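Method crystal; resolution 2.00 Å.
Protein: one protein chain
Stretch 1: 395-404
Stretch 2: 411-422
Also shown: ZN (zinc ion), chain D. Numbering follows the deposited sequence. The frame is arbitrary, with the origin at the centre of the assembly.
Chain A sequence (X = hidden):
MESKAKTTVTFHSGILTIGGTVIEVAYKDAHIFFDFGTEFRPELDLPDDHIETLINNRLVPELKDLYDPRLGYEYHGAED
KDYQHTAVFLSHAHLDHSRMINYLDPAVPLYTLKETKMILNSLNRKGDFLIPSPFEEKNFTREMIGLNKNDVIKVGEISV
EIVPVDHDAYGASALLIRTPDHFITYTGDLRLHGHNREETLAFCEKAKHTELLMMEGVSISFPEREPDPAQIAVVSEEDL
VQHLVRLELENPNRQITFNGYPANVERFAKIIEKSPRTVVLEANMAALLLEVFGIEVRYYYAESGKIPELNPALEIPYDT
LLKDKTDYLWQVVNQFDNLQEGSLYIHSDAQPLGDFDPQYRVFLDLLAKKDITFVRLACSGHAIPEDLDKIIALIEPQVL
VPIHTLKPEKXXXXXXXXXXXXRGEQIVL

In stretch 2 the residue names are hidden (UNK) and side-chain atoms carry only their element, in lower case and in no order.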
ATOM      1  N   ILE A 395     -14.840  11.453 -13.384  1.00 25.75           N
ATOM      2  CA  ILE A 395     -14.183  10.891 -14.571  1.00 25.85           C
ATOM      3  C   ILE A 395     -15.151  10.643 -15.749  1.00 26.06           C
ATOM      4  O   ILE A 395     -14.797  10.892 -16.893  1.00 26.14           O
ATOM      5  CB  ILE A 395     -13.445   9.569 -14.217  1.00 25.42           C
ATOM      6  CG1 ILE A 395     -12.212   9.856 -13.355  1.00 25.95           C
ATOM      7  CG2 ILE A 395     -13.079   8.776 -15.465  1.00 25.52           C
ATOM      8  CD1 ILE A 395     -11.702   8.632 -12.597  1.00 23.40           C
ATOM      9  N   GLU A 396     -16.350  10.149 -15.442  1.00 26.73           N
ATOM     10  CA  GLU A 396     -17.373   9.777 -16.449  1.00 27.91           C
ATOM     11  C   GLU A 396     -16.786   8.740 -17.416  1.00 27.30           C
ATOM     12  O   GLU A 396     -16.567   9.034 -18.600  1.00 27.50           O
ATOM     13  CB  GLU A 396     -17.949  11.009 -17.187  1.00 27.98           C
ATOM     14  CG  GLU A 396     -18.493  12.147 -16.278  1.00 28.66           C
ATOM     15  CD  GLU A 396     -19.193  13.252 -17.086  1.00 29.54           C
ATOM     16  OE1 GLU A 396     -20.121  12.904 -17.845  1.00 30.11           O
ATOM     17  OE2 GLU A 396     -18.814  14.456 -16.987  1.00 33.24           O
ATOM     18  N   PRO A 397     -16.488   7.531 -16.894  1.00 27.18           N
ATOM     19  CA  PRO A 397     -15.856   6.500 -17.702  1.00 27.30           C
ATOM     20  C   PRO A 397     -16.866   5.909 -18.702  1.00 27.19           C
ATOM     21  O   PRO A 397     -18.036   5.731 -18.367  1.00 26.27           O
ATOM     22  CB  PRO A 397     -15.451   5.448 -16.661  1.00 26.64           C
ATOM     23  CG  PRO A 397     -16.475   5.579 -15.591  1.00 26.83           C
ATOM     24  CD  PRO A 397     -16.737   7.063 -15.515  1.00 26.37           C
ATOM     25  N   GLN A 398     -16.400   5.634 -19.920  1.00 27.42           N
ATOM     26  CA  GLN A 398     -17.240   5.025 -20.934  1.00 27.23           C
ATOM     27  C   GLN A 398     -17.579   3.604 -20.508  1.00 27.60           C
ATOM     28  O   GLN A 398     -18.729   3.156 -20.627  1.00 27.47           O
ATOM     29  CB  GLN A 398     -16.540   5.054 -22.284  1.00 27.70           C
ATOM     30  CG  GLN A 398     -16.295   6.460 -22.828  1.00 28.24           C
ATOM     31  CD  GLN A 398     -15.465   6.454 -24.088  1.00 30.48           C
ATOM     32  OE1 GLN A 398     -15.774   5.745 -25.036  1.00 30.44           O
ATOM     33  NE2 GLN A 398     -14.388   7.233 -24.098  1.00 31.01           N
ATOM     34  N   VAL A 399     -16.564   2.901 -20.004  1.00 27.07           N
ATOM     35  CA  VAL A 399     -16.724   1.564 -19.458  1.00 26.30           C
ATOM     36  C   VAL A 399     -15.997   1.499 -18.117  1.00 25.84           C
ATOM     37  O   VAL A 399     -14.838   1.914 -18.008  1.00 25.79           O
ATOM     38  CB  VAL A 399     -16.143   0.468 -20.386  1.00 26.40           C
ATOM     39  CG1 VAL A 399     -16.439  -0.906 -19.803  1.00 25.56           C
ATOM     40  CG2 VAL A 399     -16.703   0.571 -21.834  1.00 27.51           C
ATOM     41  N   LEU A 400     -16.688   0.976 -17.110  1.00 25.55           N
ATOM     42  CA  LEU A 400     -16.148   0.811 -15.760  1.00 25.43           C
ATOM     43  C   LEU A 400     -15.878  -0.663 -15.495  1.00 25.32           C
ATOM     44  O   LEU A 400     -16.747  -1.514 -15.757  1.00 24.76           O
ATOM     45  CB  LEU A 400     -17.164   1.358 -14.745  1.00 25.17           C
ATOM     46  CG  LEU A 400     -16.900   1.802 -13.288  1.00 24.97           C
ATOM     47  CD1 LEU A 400     -17.711   0.986 -12.312  1.00 21.65           C
ATOM     48  CD2 LEU A 400     -15.423   1.953 -12.849  1.00 22.84           C
ATOM     49  N   VAL A 401     -14.680  -0.971 -14.974  1.00 24.01           N
ATOM     50  CA  VAL A 401     -14.355  -2.327 -14.558  1.00 23.64           C
ATOM     51  C   VAL A 401     -14.016  -2.367 -13.059  1.00 24.04           C
ATOM     52  O   VAL A 401     -12.895  -2.005 -12.694  1.00 24.30           O
ATOM     53  CB  VAL A 401     -13.120  -2.888 -15.350  1.00 23.52           C
ATOM     54  CG1 VAL A 401     -12.876  -4.371 -15.015  1.00 22.20           C
ATOM     55  CG2 VAL A 401     -13.282  -2.695 -16.817  1.00 24.14           C
ATOM     56  N   PRO A 402     -14.966  -2.778 -12.182  1.00 23.99           N
ATOM     57  CA  PRO A 402     -14.558  -2.945 -10.792  1.00 24.27           C
ATOM     58  C   PRO A 402     -13.507  -4.045 -10.622  1.00 24.57           C
ATOM     59  O   PRO A 402     -13.597  -5.117 -11.255  1.00 24.59           O
ATOM     60  CB  PRO A 402     -15.860  -3.336 -10.085  1.00 24.79           C
ATOM     61  CG  PRO A 402     -16.961  -2.814 -11.009  1.00 23.67           C
ATOM     62  CD  PRO A 402     -16.406  -3.051 -12.354  1.00 23.78           C
ATOM     63  N   ILE A 403     -12.502  -3.739  -9.799  1.00 23.62           N
ATOM     64  CA  ILE A 403     -11.448  -4.678  -9.417  1.00 23.37           C
ATOM     65  C   ILE A 403     -11.115  -4.406  -7.958  1.00 22.38           C
ATOM     66  O   ILE A 403     -11.637  -3.462  -7.387  1.00 21.44           O
ATOM     67  CB  ILE A 403     -10.177  -4.504 -10.267  1.00 23.13           C
ATOM     68  CG1 ILE A 403      -9.646  -3.053 -10.156  1.00 24.20           C
ATOM     69  CG2 ILE A 403     -10.431  -4.974 -11.696  1.00 22.76           C
ATOM     70  CD1 ILE A 403      -8.286  -2.825 -10.786  1.00 23.39           C
ATOM     71  N   HIS A 404     -10.278  -5.257  -7.361  1.00 22.55           N
ATOM     72  CA  HIS A 404      -9.831  -5.070  -5.983  1.00 22.97           C
ATOM     73  C   HIS A 404     -11.069  -4.860  -5.091  1.00 23.11           C
ATOM     74  O   HIS A 404     -11.191  -3.853  -4.382  1.00 22.59           O
ATOM     75  CB  HIS A 404      -8.861  -3.869  -5.928  1.00 22.56           C
ATOM     76  CG  HIS A 404      -7.780  -3.987  -4.903  1.00 22.96           C
ATOM     77  ND1 HIS A 404      -7.008  -5.121  -4.759  1.00 22.95           N
ATOM     78  CD2 HIS A 404      -7.307  -3.091  -4.007  1.00 22.45           C
ATOM     79  CE1 HIS A 404      -6.118  -4.921  -3.801  1.00 23.56           C
ATOM     80  NE2 HIS A 404      -6.282  -3.695  -3.329  1.00 21.87           N
ATOM     81  N   UNK A 411     -20.475  -1.378  -7.478  1.00 31.14           N
ATOM     82  CA  UNK A 411     -19.847  -0.253  -8.164  1.00 30.69           C
ATOM     83  C   UNK A 411     -20.499   0.027  -9.524  1.00 30.54           C
ATOM     84  O   UNK A 411     -20.294  -0.718 -10.489  1.00 30.26           O
ATOM     85  c   UNK A 411     -16.058   0.589  -8.784  1.00 30.50           C
ATOM     86  c   UNK A 411     -18.326  -0.464  -8.314  1.00 30.26           C
ATOM     87  c   UNK A 411     -17.515   0.836  -8.351  1.00 30.68           C
ATOM     88  c   UNK A 411     -17.580   1.598  -7.001  1.00 30.45           C
ATOM     89  N   UNK A 412     -21.240   1.134  -9.590  1.00 30.60           N
ATOM     90  CA  UNK A 412     -22.081   1.475 -10.745  1.00 30.81           C
ATOM     91  C   UNK A 412     -21.530   2.611 -11.592  1.00 30.05           C
ATOM     92  O   UNK A 412     -20.919   3.564 -11.068  1.00 29.74           O
ATOM     93  c   UNK A 412     -23.491   1.851 -10.279  1.00 31.09           C
ATOM     94  o   UNK A 412     -25.950   0.339  -8.127  1.00 38.68           O
ATOM     95  o   UNK A 412     -26.206   2.097  -9.429  1.00 35.04           O
ATOM     96  c   UNK A 412     -24.345   0.657  -9.846  1.00 32.33           C
ATOM     97  c   UNK A 412     -25.589   1.066  -9.080  1.00 33.47           C
ATOM     98  N   UNK A 413     -21.774   2.512 -12.900  1.00 28.81           N
ATOM     99  CA  UNK A 413     -21.421   3.552 -13.853  1.00 28.09           C
ATOM    100  C   UNK A 413     -22.670   4.198 -14.497  1.00 28.57           C
ATOM    101  O   UNK A 413     -23.172   3.692 -15.497  1.00 27.25           O
ATOM    102  c   UNK A 413     -20.515   2.979 -14.937  1.00 26.74           C
ATOM    103  o   UNK A 413     -19.962   5.241 -15.549  1.00 26.85           O
ATOM    104  n   UNK A 413     -19.455   3.601 -17.013  1.00 26.69           N
ATOM    105  c   UNK A 413     -19.962   4.039 -15.863  1.00 26.58           C
ATOM    106  N   UNK A 414     -23.170   5.308 -13.911  1.00 29.70           N
ATOM    107  CA  UNK A 414     -24.248   6.094 -14.521  1.00 30.33           C
ATOM    108  C   UNK A 414     -23.907   6.614 -15.915  1.00 30.75           C
ATOM    109  O   UNK A 414     -24.806   6.933 -16.675  1.00 31.72           O
ATOM    110  c   UNK A 414     -22.759   5.881 -12.610  1.00 29.48           C
ATOM    111  c   UNK A 414     -24.399   7.287 -13.559  1.00 30.27           C
ATOM    112  c   UNK A 414     -23.900   6.782 -12.255  1.00 30.85           C
ATOM    113  N   UNK A 415     -22.627   6.680 -16.251  1.00 30.86           N
ATOM    114  CA  UNK A 415     -22.181   7.397 -17.429  1.00 30.98           C
ATOM    115  C   UNK A 415     -21.958   6.520 -18.645  1.00 31.15           C
ATOM    116  O   UNK A 415     -21.719   7.025 -19.737  1.00 31.97           O
ATOM    117  c   UNK A 415     -21.856  10.284 -16.058  1.00 30.69           C
ATOM    118  c   UNK A 415     -21.171   9.078 -15.901  1.00 30.53           C
ATOM    119  c   UNK A 415     -21.117   9.482 -13.500  1.00 30.82           C
ATOM    120  o   UNK A 415     -22.090  11.517 -12.640  1.00 30.52           O
ATOM    121  c   UNK A 415     -20.912   8.196 -17.083  1.00 30.94           C
ATOM    122  c   UNK A 415     -21.781  10.691 -13.698  1.00 30.74           C
ATOM    123  c   UNK A 415     -20.820   8.676 -14.608  1.00 31.36           C
ATOM    124  c   UNK A 415     -22.149  11.092 -14.969  1.00 31.06           C
ATOM    125  N   UNK A 416     -22.048   5.213 -18.466  1.00 31.24           N
ATOM    126  CA  UNK A 416     -21.740   4.291 -19.559  1.00 31.42           C
ATOM    127  C   UNK A 416     -21.985   2.862 -19.165  1.00 31.44           C
ATOM    128  O   UNK A 416     -22.941   2.561 -18.449  1.00 32.09           O
ATOM    129  N   UNK A 417     -21.115   1.977 -19.635  1.00 31.63           N
ATOM    130  CA  UNK A 417     -21.278   0.549 -19.420  1.00 32.32           C
ATOM    131  C   UNK A 417     -20.386   0.045 -18.285  1.00 31.80           C
ATOM    132  O   UNK A 417     -19.589   0.806 -17.721  1.00 31.72           O
ATOM    133  o   UNK A 417     -22.850  -2.261 -20.053  1.00 42.08           O
ATOM    134  c   UNK A 417     -22.279  -0.456 -21.587  1.00 36.58           C
ATOM    135  o   UNK A 417     -24.262  -1.819 -21.707  1.00 43.23           O
ATOM    136  c   UNK A 417     -21.021  -0.228 -20.722  1.00 32.59           C
ATOM    137  c   UNK A 417     -23.193  -1.592 -21.073  1.00 41.79           C
ATOM    138  N   UNK A 418     -20.557  -1.228 -17.941  1.00 31.66           N
ATOM    139  CA  UNK A 418     -19.783  -1.866 -16.895  1.00 31.12           C
ATOM    140  C   UNK A 418     -19.441  -3.294 -17.280  1.00 31.50           C
ATOM    141  O   UNK A 418     -20.260  -3.990 -17.893  1.00 31.27           O
ATOM    142  n   UNK A 418     -23.546  -4.214 -12.157  1.00 26.84           N
ATOM    143  n   UNK A 418     -22.422  -2.574 -11.016  1.00 27.85           N
ATOM    144  n   UNK A 418     -21.691  -3.228 -13.109  1.00 29.21           N
ATOM    145  c   UNK A 418     -20.553  -1.857 -15.579  1.00 31.18           C
ATOM    146  c   UNK A 418     -22.552  -3.336 -12.095  1.00 28.72           C
ATOM    147  c   UNK A 418     -20.564  -2.303 -13.135  1.00 29.83           C
ATOM    148  c   UNK A 418     -19.769  -2.417 -14.406  1.00 30.63           C
ATOM    149  N   UNK A 419     -18.227  -3.716 -16.917  1.00 30.83           N
ATOM    150  CA  UNK A 419     -17.776  -5.095 -17.077  1.00 30.25           C
ATOM    151  C   UNK A 419     -17.316  -5.613 -15.726  1.00 29.92           C
ATOM    152  O   UNK A 419     -16.470  -4.990 -15.078  1.00 28.80           O
ATOM    153  c   UNK A 419     -15.904  -4.752 -20.480  1.00 31.08           C
ATOM    154  c   UNK A 419     -15.938  -6.600 -17.971  1.00 30.38           C
ATOM    155  c   UNK A 419     -16.581  -5.203 -18.057  1.00 30.43           C
ATOM    156  c   UNK A 419     -17.034  -4.898 -19.485  1.00 31.11           C
ATOM    157  N   UNK A 420     -17.881  -6.740 -15.305  1.00 29.69           N
ATOM    158  CA  UNK A 420     -17.454  -7.418 -14.103  1.00 30.07           C
ATOM    159  C   UNK A 420     -16.563  -8.566 -14.552  1.00 30.52           C
ATOM    160  O   UNK A 420     -17.060  -9.564 -15.089  1.00 30.94           O
ATOM    161  c   UNK A 420     -19.726  -6.933 -12.895  1.00 30.08           C
ATOM    162  c   UNK A 420     -19.169  -5.784 -12.071  1.00 27.78           C
ATOM    163  c   UNK A 420     -18.645  -7.941 -13.305  1.00 29.82           C
ATOM    164  c   UNK A 420     -20.827  -7.635 -12.146  1.00 30.24           C
ATOM    165  N   UNK A 421     -15.237  -8.425 -14.342  1.00 30.25           N
ATOM    166  CA  UNK A 421     -14.289  -9.373 -14.928  1.00 29.72           C
ATOM    167  C   UNK A 421     -14.208 -10.675 -14.148  1.00 29.33           C
ATOM    168  O   UNK A 421     -14.504 -10.722 -12.948  1.00 28.23           O
ATOM    169  c   UNK A 421     -13.079  -7.731 -13.675  1.00 30.26           C
ATOM    170  c   UNK A 421     -14.561  -7.387 -13.537  1.00 30.22           C
ATOM    171  c   UNK A 421     -12.956  -8.623 -14.865  1.00 29.83           C
ATOM    172  N   UNK A 422     -13.826 -11.738 -14.843  1.00 29.16           N
ATOM    173  CA  UNK A 422     -13.463 -12.957 -14.153  1.00 29.98           C
ATOM    174  C   UNK A 422     -11.994 -13.275 -14.422  1.00 28.55           C
ATOM    175  O   UNK A 422     -11.384 -12.724 -15.333  1.00 28.38           O
ATOM    176  c   UNK A 422     -15.300 -15.678 -16.293  1.00 33.61           C
ATOM    177  o   UNK A 422     -16.437 -15.589 -15.758  1.00 37.45           O
ATOM    178  o   UNK A 422     -14.988 -16.587 -17.102  1.00 38.15           O
ATOM    179  c   UNK A 422     -14.232 -14.638 -15.937  1.00 32.02           C
ATOM    180  c   UNK A 422     -14.384 -14.124 -14.530  1.00 30.03           C
TER
HETATM  181 ZN    ZN D 602      -4.630  -2.663  -2.123  1.00 27.73          ZN
HETATM  182  O   HOH W   1      -3.034  -2.229  -0.472  1.00 18.61           O
HETATM  183  O   HOH W   2      -5.943  -2.591  -0.187  1.00 22.69           O

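Position 411 carries four carbons forked at the second, and its CB points toward stretch 1, 3.8 Å from P402 CG. This is leucine: L411 CD2 also lies 3.9 Å from L400 CD1, so its branched end fills a buried apolar space.

Position 412 has three carbons, the third bearing two oxygens, and points away from stretch 1. It is glutamate, E412, whose charge suits an exposed site.

At 413 two carbons end in one oxygen and one nitrogen: asparagine. N413 ND2 donates to P397 O (2.9 Å) and to the backbone oxygen of position 417 (2.9 Å), while N413 OD1 accepts from the backbone N of position 415 (3.1 Å).

Position 414 has three carbons closing a ring onto its own N, hence proline. P414 makes no contact with stretch 1; its phi of -58° fits the second place of the type I turn beginning at N413.

Position 415 shows one carbon, then a six-carbon ring bearing an oxygen: tyrosine. The flat face of the Y415 ring receives E396 CG, 4.0 Å from its centroid, a CH-pi contact.

Position 416 has no side-chain atoms and is glycine. A CB here would point toward stretch 1 and fall 2.1 Å from Q398 O, a clash.

Position 417 bears three carbons, the third with two oxygens. It is glutamate; its end leads away from stretch 1, so the carboxylate stays exposed, and E417 OE1 accepts a hydrogen bond from the backbone N of position 418 (3.3 Å).

Position 418 has three carbons, a nitrogen, then a carbon with two more nitrogens: arginine. Its aliphatic part passes P402, with R418 CG 4.0 Å from P402 CD, and R418 NH1 donates to L411 O (2.9 Å).

Position 419 has four carbons forked at the first, one arm two carbons long: isoleucine. That longer arm lets I419 CD1 reach V399 CG1 at 3.9 Å.

Position 420 has four carbons forked at the second. Its CB points away, but leucine is long enough for L420 CD2 to come within 3.9 Å of P402 CG.

Position 421, a three-carbon ring closed onto N, is proline; its CB points toward stretch 1, and the apolar ring packs P421 CG 3.6 Å from V401 CG1.

Position 422, three carbons ending in two oxygens, is glutamate; E422 is exposed and makes no contact with stretch 1.

The contact is a short parallel pairing. E417 N donates to Q398 O (2.8 Å), L400 N to E417 O (3.0 Å) and I419 N to L400 O (2.9 Å). N413 ties the turn to this ladder, and apolar packing around L400, V401 and P402 reinforces it.

Stretch 2, residues 411-422: LENPYGERILPE
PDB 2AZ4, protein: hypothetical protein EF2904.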